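Local coordinates for protein oligopeptide ABC transporter OppAIV (Borrelia burgdorferi B31, PDB 4GL8) that probably binds oligopeptides outside the cytoplasmic membrane and delivers them to an ABC transporter for uptake, at residues A[73-78]-A[522-527]; A[340-345]-A[480-485]; A[409-414]-A[421-426]. All coordinates share one frame; numbering follows the deposited sequence.

Interaction 1. Residues A[73-78]-A[522-527]; sequences GYRPGL and LSEIKP
Arg75 and Glu524 reach for each other from opposite directions and meet in a salt bridge, their CA atoms still 14.4 Å apart. The charged pair is an end-on grip in which both terminal nitrogens of the guanidinium converge on a single carboxylate oxygen. Arg75 NH2 donates to Glu524 OE2 at 2.8 Å along a fairly straight path (160° at the hydrogen). The second bond, from Arg75 NH1 to Glu524 OE2, is longer at 3.2 Å and more bent. OE2 lies almost exactly in the guanidinium plane, at its edge; the carboxylate is turned 45° from that plane. NH1 arrives at the syn lone pair of OE2, whereas NH2 comes from the same syn side but well out of the carboxylate plane.

A water mediates the rest. It accepts from Arg75 NH1 at 2.9 Å and donates to Glu524 OE1 at 2.8 Å, so the oxygen that misses the guanidinium is tied to it indirectly.

The reach depends on chain shape. Beyond CG the Arg75 chain runs straight to NE, and Glu524 is likewise extended. Arg75 projects from strand 74-84 of the five-stranded antiparallel sheet, where its own backbone bonds to Asp66, while Glu524 ends a short 3-10 segment just before strand 526-527; both side chains also rest on Pro69.

Only 66 Å² is buried, and neither residue is fully buried, so the link is essentially electrostatic: a surface ion pair joining an early strand to the C-terminal end of the chain, its strength probably moderated by nearby solvent.

Interaction 2. Residues A[340-345]-A[480-485]; sequences YSYKSN and KAEAII
Tyr340 and Tyr342 hold one carboxylate oxygen between their hydroxyls: Tyr340 OH donates to Glu482 OE2 at 2.7 Å, and Tyr342 OH donates to Glu482 OE2 at 2.7 Å. The two phenols approach from opposite faces of the carboxylate plane. Tyr340 comes in on the anti side, somewhat out of that plane, with its ring turned modestly from the carboxylate. Tyr342 arrives from above, 69° out, its ring nearly perpendicular to the group. OE2 nevertheless lies at the edge of each ring, close to its plane. Two phenol donors would be expected to stabilise the buried carboxylate as an anion.

The tyrosines, two residues apart in an irregular loop between strand 328-329 and helix 351-361, differ in their first torsion. CG of Tyr340 stands opposite the backbone N (-169°), but that of Tyr342 sits between N and the carbonyl carbon (68°). From helix 471-489, Glu482 extends fully to bring OE2 between them, and its CB also comes 3.6 Å from Tyr340 OH. The other oxygen, OE1, is in a salt bridge with Arg332 and accepts from the backbone N of Ala333.

Interaction 3. Residues A[409-414]-A[421-426]; sequences STYINS and EIIRSG
Beside the bound peptide, helix 408-417 leads through a short connection into strand 422-428, and this contact packs the helix against the strand it precedes. The two short segments cross at nearly a right angle (101° between their directions), with their axes 10.3 Å apart at the closest point.

Tyr411 makes the largest share of the contact. With CG swung opposite the backbone N (chi1 163°), its ring projects from the helix so that the hydroxyl comes up to the strand. There Tyr411 OH donates to the backbone Arg424 O at 2.6 Å; the acceptor lies at the ring edge, in the ring plane, while the hydroxyl is tilted 31° out of the carbonyl plane. Arg415, one helical turn further on, also bonds to this hydroxyl through NH1, so the phenol is held by two partners.

The Arg424 side chain bends at its second and third torsions and lays its guanidinium almost parallel to the plane of the tyrosine ring. The hydroxyl sits over one guanidinium face, with Tyr411 OH 3.7 Å from Arg424 NH1. NH1 hydrogen-bonds to the backbone of the bound peptide and to Asn377. Apolar contact completes the interface: Tyr411 CE1 meets Ile423 CG1 at 3.8 Å, and Ser414 CB lies 4.1 Å from Ile423 CD1, while Ser414 OG bonds to Glu406.

Strand 422-428 runs between strand 372-377, to which it is parallel, and antiparallel strand 287-293, so that helix 408-417, through Tyr411 and Ser414, packs on a strand with a partner along each edge.

Overall arrangement
From the N terminus, the chain first enters interaction 1 at strand 74-84 and returns to it at 522-527, so this contact closes a loop spanning most of the protein and joins the antiparallel sheet containing strand 74-84 to the C-terminal residues. Within that loop, interaction 2 joins 340-345 to helix 471-489, and within the loop of interaction 2 lies the short-range interaction 3, helix 408-417 to strand 422-428. The three therefore nest without crossing. None touches another: nearest atoms are about 16 Å apart between interactions 1 and 2, and about 12 Å between 2 and 3. Interactions 1 and 3 lie on opposite sides of the chain's centre; interaction 3 lies beside the bound peptide, to which Arg424 hydrogen-bonds.

Interaction 1. Residues A[73-78]-A[522-527]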
loop_
_atom_site.group_PDB
_atom_site.type_symbol
_atom_site.label_atom_id
_atom_site.label_comp_id
_atom_site.label_asym_id
_atom_site.label_seq_id
_atom_site.Cartn_x
_atom_site.Cartn_y
_atom_site.Cartn_z
ATOM N N GLY A 73 -2.531 14.481 -1.095
ATOM C CA GLY A 73 -3.790 14.463 -0.335
ATOM C C GLY A 73 -4.968 13.991 -1.206
ATOM O O GLY A 73 -4.783 13.180 -2.103
ATOM N N TYR A 74 -6.158 14.541 -0.948
ATOM C CA TYR A 74 -7.393 14.222 -1.682
ATOM C C TYR A 74 -8.003 15.474 -2.300
ATOM O O TYR A 74 -7.639 16.580 -1.958
ATOM C CB TYR A 74 -8.430 13.605 -0.732
ATOM C CG TYR A 74 -8.815 14.529 0.390
ATOM C CD1 TYR A 74 -9.783 15.494 0.209
ATOM C CD2 TYR A 74 -8.151 14.489 1.610
ATOM C CE1 TYR A 74 -10.120 16.369 1.224
ATOM C CE2 TYR A 74 -8.465 15.378 2.638
ATOM C CZ TYR A 74 -9.467 16.303 2.435
ATOM O OH TYR A 74 -9.811 17.191 3.435
ATOM N N ARG A 75 -8.966 15.284 -3.190
ATOM C CA ARG A 75 -9.695 16.394 -3.821
ATOM C C ARG A 75 -10.986 15.818 -4.411
ATOM O O ARG A 75 -11.169 14.581 -4.396
ATOM C CB ARG A 75 -8.834 17.083 -4.905
ATOM C CG ARG A 75 -8.525 16.190 -6.111
ATOM C CD ARG A 75 -7.849 16.966 -7.229
ATOM N NE ARG A 75 -7.587 16.101 -8.366
ATOM C CZ ARG A 75 -6.783 16.383 -9.387
ATOM N NH1 ARG A 75 -6.101 17.510 -9.436
ATOM N NH2 ARG A 75 -6.634 15.491 -10.352
ATOM N N PRO A 76 -11.894 16.696 -4.900
ATOM C CA PRO A 76 -13.189 16.185 -5.323
ATOM C C PRO A 76 -12.973 15.152 -6.395
ATOM O O PRO A 76 -12.057 15.287 -7.201
ATOM C CB PRO A 76 -13.903 17.425 -5.892
ATOM C CG PRO A 76 -13.285 18.575 -5.167
ATOM C CD PRO A 76 -11.838 18.174 -4.972
ATOM N N GLY A 77 -13.779 14.099 -6.346
ATOM C CA GLY A 77 -13.784 13.052 -7.355
ATOM C C GLY A 77 -15.205 12.892 -7.852
ATOM O O GLY A 77 -15.755 13.815 -8.437
ATOM N N LEU A 78 -15.833 11.749 -7.584
ATOM C CA LEU A 78 -17.238 11.581 -8.000
ATOM C C LEU A 78 -18.110 12.643 -7.332
ATOM O O LEU A 78 -18.982 13.226 -7.966
ATOM C CB LEU A 78 -17.748 10.173 -7.692
ATOM C CG LEU A 78 -17.093 9.006 -8.427
ATOM C CD1 LEU A 78 -17.446 7.695 -7.753
ATOM C CD2 LEU A 78 -17.582 8.990 -9.858
ATOM N N LEU A 522 -1.876 10.066 -13.983
ATOM C CA LEU A 522 -1.108 10.102 -15.203
ATOM C C LEU A 522 -1.910 10.768 -16.335
ATOM O O LEU A 522 -1.330 11.158 -17.318
ATOM C CB LEU A 522 -0.636 8.696 -15.588
ATOM C CG LEU A 522 0.172 7.946 -14.522
ATOM C CD1 LEU A 522 0.514 6.553 -15.012
ATOM C CD2 LEU A 522 1.439 8.676 -14.133
ATOM N N SER A 523 -3.229 10.914 -16.185
ATOM C CA SER A 523 -4.040 11.647 -17.174
ATOM C C SER A 523 -3.690 13.129 -17.263
ATOM O O SER A 523 -4.064 13.773 -18.236
ATOM C CB SER A 523 -5.530 11.533 -16.897
ATOM O OG SER A 523 -5.902 12.431 -15.876
ATOM N N GLU A 524 -3.010 13.662 -16.241
ATOM C CA GLU A 524 -2.562 15.051 -16.252
ATOM C C GLU A 524 -1.239 15.226 -17.004
ATOM O O GLU A 524 -0.736 16.359 -17.123
ATOM C CB GLU A 524 -2.447 15.583 -14.823
ATOM C CG GLU A 524 -3.813 15.674 -14.148
ATOM C CD GLU A 524 -3.795 16.412 -12.819
ATOM O OE1 GLU A 524 -2.687 16.828 -12.378
ATOM O OE2 GLU A 524 -4.893 16.562 -12.214
ATOM N N ILE A 525 -0.668 14.131 -17.518
ATOM C CA ILE A 525 0.549 14.249 -18.314
ATOM C C ILE A 525 0.231 14.906 -19.658
ATOM O O ILE A 525 -0.784 14.578 -20.294
ATOM C CB ILE A 525 1.262 12.895 -18.493
ATOM C CG1 ILE A 525 1.972 12.526 -17.181
ATOM C CG2 ILE A 525 2.270 12.969 -19.638
ATOM C CD1 ILE A 525 2.461 11.099 -17.095
ATOM N N LYS A 526 1.077 15.858 -20.053
ATOM C CA LYS A 526 1.013 16.477 -21.360
ATOM C C LYS A 526 2.415 16.570 -21.976
ATOM O O LYS A 526 3.405 16.633 -21.250
ATOM C CB LYS A 526 0.438 17.885 -21.252
ATOM C CG LYS A 526 -0.807 18.001 -20.387
ATOM C CD LYS A 526 -1.359 19.410 -20.484
ATOM C CE LYS A 526 -2.373 19.728 -19.404
ATOM N NZ LYS A 526 -3.353 18.623 -19.174
ATOM N N PRO A 527 2.504 16.611 -23.323
ATOM C CA PRO A 527 3.797 16.892 -23.979
ATOM C C PRO A 527 4.217 18.338 -23.734
ATOM O O PRO A 527 3.348 19.165 -23.466
ATOM C CB PRO A 527 3.487 16.666 -25.461
ATOM C CG PRO A 527 2.038 17.009 -25.591
ATOM C CD PRO A 527 1.396 16.568 -24.299
HETATM O O HOH W 1 -3.655 18.661 -10.505
#

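Interaction 2. Residues A[340-345]-A[480-485]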
loop_
_atom_site.group_PDB
_atom_site.type_symbol
_atom_site.label_atom_id
_atom_site.label_comp_id
_atom_site.label_asym_id
_atom_site.label_seq_id
_atom_site.Cartn_x
_atom_site.Cartn_y
_atom_site.Cartn_z
ATOM N N TYR A 340 1.814 13.360 14.471
ATOM C CA TYR A 340 2.438 12.165 15.033
ATOM C C TYR A 340 3.917 12.107 14.674
ATOM O O TYR A 340 4.328 11.490 13.706
ATOM C CB TYR A 340 1.709 10.901 14.556
ATOM C CG TYR A 340 2.129 9.658 15.303
ATOM C CD1 TYR A 340 1.665 9.423 16.583
ATOM C CD2 TYR A 340 3.011 8.727 14.736
ATOM C CE1 TYR A 340 2.052 8.313 17.300
ATOM C CE2 TYR A 340 3.415 7.604 15.454
ATOM C CZ TYR A 340 2.913 7.407 16.734
ATOM O OH TYR A 340 3.268 6.324 17.472
ATOM N N SER A 341 4.730 12.781 15.458
ATOM C CA SER A 341 6.148 12.866 15.178
ATOM C C SER A 341 6.912 13.040 16.456
ATOM O O SER A 341 6.465 13.698 17.377
ATOM C CB SER A 341 6.438 14.041 14.254
ATOM O OG SER A 341 5.687 15.161 14.667
ATOM N N TYR A 342 8.084 12.426 16.487
ATOM C CA TYR A 342 8.906 12.360 17.681
ATOM C C TYR A 342 10.193 11.609 17.327
ATOM O O TYR A 342 10.289 10.940 16.291
ATOM C CB TYR A 342 8.157 11.676 18.845
ATOM C CG TYR A 342 7.874 10.182 18.658
ATOM C CD1 TYR A 342 6.813 9.728 17.888
ATOM C CD2 TYR A 342 8.669 9.232 19.287
ATOM C CE1 TYR A 342 6.557 8.355 17.755
ATOM C CE2 TYR A 342 8.427 7.883 19.168
ATOM C CZ TYR A 342 7.379 7.436 18.401
ATOM O OH TYR A 342 7.194 6.066 18.311
ATOM N N LYS A 343 11.186 11.765 18.179
ATOM C CA LYS A 343 12.484 11.194 17.956
ATOM C C LYS A 343 12.607 10.060 18.958
ATOM O O LYS A 343 12.597 10.296 20.159
ATOM C CB LYS A 343 13.553 12.270 18.192
ATOM N N SER A 344 12.654 8.819 18.495
ATOM C CA SER A 344 12.938 7.726 19.426
ATOM C C SER A 344 14.455 7.725 19.685
ATOM O O SER A 344 15.254 8.025 18.781
ATOM C CB SER A 344 12.428 6.386 18.900
ATOM O OG SER A 344 13.078 6.000 17.700
ATOM N N ASN A 345 14.851 7.418 20.919
ATOM C CA ASN A 345 16.273 7.333 21.268
ATOM C C ASN A 345 16.885 5.976 20.894
ATOM O O ASN A 345 17.986 5.659 21.334
ATOM C CB ASN A 345 16.462 7.580 22.774
ATOM N N LYS A 480 2.273 4.823 22.855
ATOM C CA LYS A 480 2.369 3.633 23.733
ATOM C C LYS A 480 2.113 2.314 22.968
ATOM O O LYS A 480 2.742 1.320 23.227
ATOM C CB LYS A 480 1.433 3.738 24.964
ATOM N N ALA A 481 1.205 2.305 22.008
ATOM C CA ALA A 481 0.995 1.088 21.186
ATOM C C ALA A 481 2.235 0.767 20.317
ATOM O O ALA A 481 2.751 -0.354 20.294
ATOM C CB ALA A 481 -0.248 1.237 20.324
ATOM N N GLU A 482 2.741 1.770 19.635
ATOM C CA GLU A 482 3.923 1.597 18.815
ATOM C C GLU A 482 5.121 1.122 19.636
ATOM O O GLU A 482 5.906 0.307 19.151
ATOM C CB GLU A 482 4.305 2.895 18.086
ATOM C CG GLU A 482 5.363 2.636 17.027
ATOM C CD GLU A 482 5.756 3.846 16.204
ATOM O OE1 GLU A 482 6.467 3.615 15.204
ATOM O OE2 GLU A 482 5.406 5.005 16.576
ATOM N N ALA A 483 5.286 1.645 20.853
ATOM C CA ALA A 483 6.404 1.240 21.698
ATOM C C ALA A 483 6.375 -0.247 21.976
ATOM O O ALA A 483 7.423 -0.846 22.107
ATOM C CB ALA A 483 6.413 1.994 23.017
ATOM N N ILE A 484 5.186 -0.836 22.082
ATOM C CA ILE A 484 5.065 -2.272 22.330
ATOM C C ILE A 484 5.643 -3.076 21.168
ATOM O O ILE A 484 6.397 -4.014 21.387
ATOM C CB ILE A 484 3.595 -2.703 22.580
ATOM C CG1 ILE A 484 3.070 -2.145 23.904
ATOM C CG2 ILE A 484 3.451 -4.211 22.581
ATOM C CD1 ILE A 484 1.580 -2.299 24.028
ATOM N N ILE A 485 5.281 -2.740 19.939
ATOM C CA ILE A 485 5.857 -3.453 18.781
ATOM C C ILE A 485 7.327 -3.108 18.478
ATOM O O ILE A 485 8.087 -4.000 18.144
ATOM C CB ILE A 485 4.987 -3.353 17.518
ATOM C CG1 ILE A 485 4.874 -1.919 17.021
ATOM C CG2 ILE A 485 3.621 -3.980 17.818
ATOM C CD1 ILE A 485 3.876 -1.747 15.892
#

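Interaction 3. Residues A[409-414]-A[421-426]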
loop_
_atom_site.group_PDB
_atom_site.type_symbol
_atom_site.label_atom_id
_atom_site.label_comp_id
_atom_site.label_asym_id
_atom_site.label_seq_id
_atom_site.Cartn_x
_atom_site.Cartn_y
_atom_site.Cartn_z
ATOM N N SER A 409 2.505 -12.042 -7.465
ATOM C CA SER A 409 1.243 -12.659 -7.003
ATOM C C SER A 409 1.449 -13.724 -5.973
ATOM O O SER A 409 0.686 -13.814 -5.029
ATOM C CB SER A 409 0.441 -13.265 -8.165
ATOM O OG SER A 409 -0.166 -12.228 -8.926
ATOM N N THR A 410 2.441 -14.567 -6.176
ATOM C CA THR A 410 2.750 -15.622 -5.222
ATOM C C THR A 410 3.255 -15.000 -3.923
ATOM O O THR A 410 2.926 -15.459 -2.854
ATOM C CB THR A 410 3.795 -16.598 -5.814
ATOM O OG1 THR A 410 3.254 -17.216 -6.997
ATOM C CG2 THR A 410 4.207 -17.733 -4.791
ATOM N N TYR A 411 4.082 -13.967 -4.027
ATOM C CA TYR A 411 4.604 -13.270 -2.845
ATOM C C TYR A 411 3.491 -12.695 -1.963
ATOM O O TYR A 411 3.531 -12.838 -0.746
ATOM C CB TYR A 411 5.559 -12.158 -3.275
ATOM C CG TYR A 411 5.836 -11.132 -2.197
ATOM C CD1 TYR A 411 6.784 -11.369 -1.217
ATOM C CD2 TYR A 411 5.174 -9.925 -2.178
ATOM C CE1 TYR A 411 7.059 -10.431 -0.248
ATOM C CE2 TYR A 411 5.436 -8.970 -1.210
ATOM C CZ TYR A 411 6.371 -9.227 -0.244
ATOM O OH TYR A 411 6.631 -8.267 0.719
ATOM N N ILE A 412 2.494 -12.084 -2.593
ATOM C CA ILE A 412 1.338 -11.556 -1.881
ATOM C C ILE A 412 0.546 -12.683 -1.230
ATOM O O ILE A 412 0.077 -12.544 -0.099
ATOM C CB ILE A 412 0.365 -10.795 -2.809
ATOM C CG1 ILE A 412 1.006 -9.522 -3.342
ATOM C CG2 ILE A 412 -0.955 -10.463 -2.105
ATOM C CD1 ILE A 412 0.238 -8.973 -4.530
ATOM N N ASN A 413 0.346 -13.771 -1.970
ATOM C CA ASN A 413 -0.346 -14.934 -1.415
ATOM C C ASN A 413 0.405 -15.476 -0.210
ATOM O O ASN A 413 -0.205 -15.862 0.749
ATOM C CB ASN A 413 -0.496 -16.025 -2.469
ATOM C CG ASN A 413 -1.045 -17.300 -1.894
ATOM O OD1 ASN A 413 -2.250 -17.478 -1.858
ATOM N ND2 ASN A 413 -0.172 -18.173 -1.382
ATOM N N SER A 414 1.736 -15.454 -0.252
ATOM C CA SER A 414 2.531 -15.955 0.861
ATOM C C SER A 414 2.356 -15.085 2.122
ATOM O O SER A 414 2.215 -15.606 3.231
ATOM C CB SER A 414 4.025 -16.058 0.490
ATOM O OG SER A 414 4.255 -17.042 -0.497
ATOM N N GLU A 421 8.522 -18.148 6.610
ATOM C CA GLU A 421 9.213 -18.222 7.867
ATOM C C GLU A 421 9.658 -16.795 8.174
ATOM O O GLU A 421 9.148 -16.184 9.105
ATOM C CB GLU A 421 10.361 -19.241 7.747
ATOM C CG GLU A 421 9.827 -20.669 7.503
ATOM C CD GLU A 421 10.909 -21.758 7.465
ATOM O OE1 GLU A 421 12.049 -21.462 7.102
ATOM O OE2 GLU A 421 10.611 -22.924 7.768
ATOM N N ILE A 422 10.573 -16.266 7.367
ATOM C CA ILE A 422 10.886 -14.828 7.341
ATOM C C ILE A 422 10.534 -14.316 5.922
ATOM O O ILE A 422 10.783 -14.995 4.923
ATOM C CB ILE A 422 12.375 -14.582 7.662
ATOM C CG1 ILE A 422 12.701 -15.113 9.058
ATOM C CG2 ILE A 422 12.742 -13.111 7.569
ATOM C CD1 ILE A 422 14.159 -15.008 9.424
ATOM N N ILE A 423 9.940 -13.148 5.821
ATOM C CA ILE A 423 9.625 -12.621 4.506
ATOM C C ILE A 423 9.821 -11.116 4.463
ATOM O O ILE A 423 9.312 -10.378 5.332
ATOM C CB ILE A 423 8.190 -13.011 4.092
ATOM C CG1 ILE A 423 7.940 -12.752 2.615
ATOM C CG2 ILE A 423 7.136 -12.292 4.953
ATOM C CD1 ILE A 423 6.732 -13.504 2.099
ATOM N N ARG A 424 10.578 -10.659 3.451
ATOM C CA ARG A 424 10.683 -9.233 3.192
ATOM C C ARG A 424 9.302 -8.634 3.085
ATOM O O ARG A 424 8.424 -9.178 2.435
ATOM C CB ARG A 424 11.485 -8.946 1.911
ATOM C CG ARG A 424 11.470 -7.487 1.518
ATOM C CD ARG A 424 10.423 -7.150 0.480
ATOM N NE ARG A 424 9.932 -5.807 0.707
ATOM C CZ ARG A 424 9.046 -5.177 -0.065
ATOM N NH1 ARG A 424 8.521 -5.755 -1.151
ATOM N NH2 ARG A 424 8.663 -3.953 0.275
ATOM N N SER A 425 9.116 -7.487 3.701
ATOM C CA SER A 425 7.774 -6.977 3.866
ATOM C C SER A 425 7.826 -5.457 3.884
ATOM O O SER A 425 8.749 -4.865 3.347
ATOM C CB SER A 425 7.201 -7.611 5.151
ATOM O OG SER A 425 5.855 -7.315 5.346
ATOM N N GLY A 426 6.877 -4.816 4.552
ATOM C CA GLY A 426 6.738 -3.377 4.483
ATOM C C GLY A 426 5.344 -3.001 4.026
ATOM O O GLY A 426 4.556 -3.864 3.617
#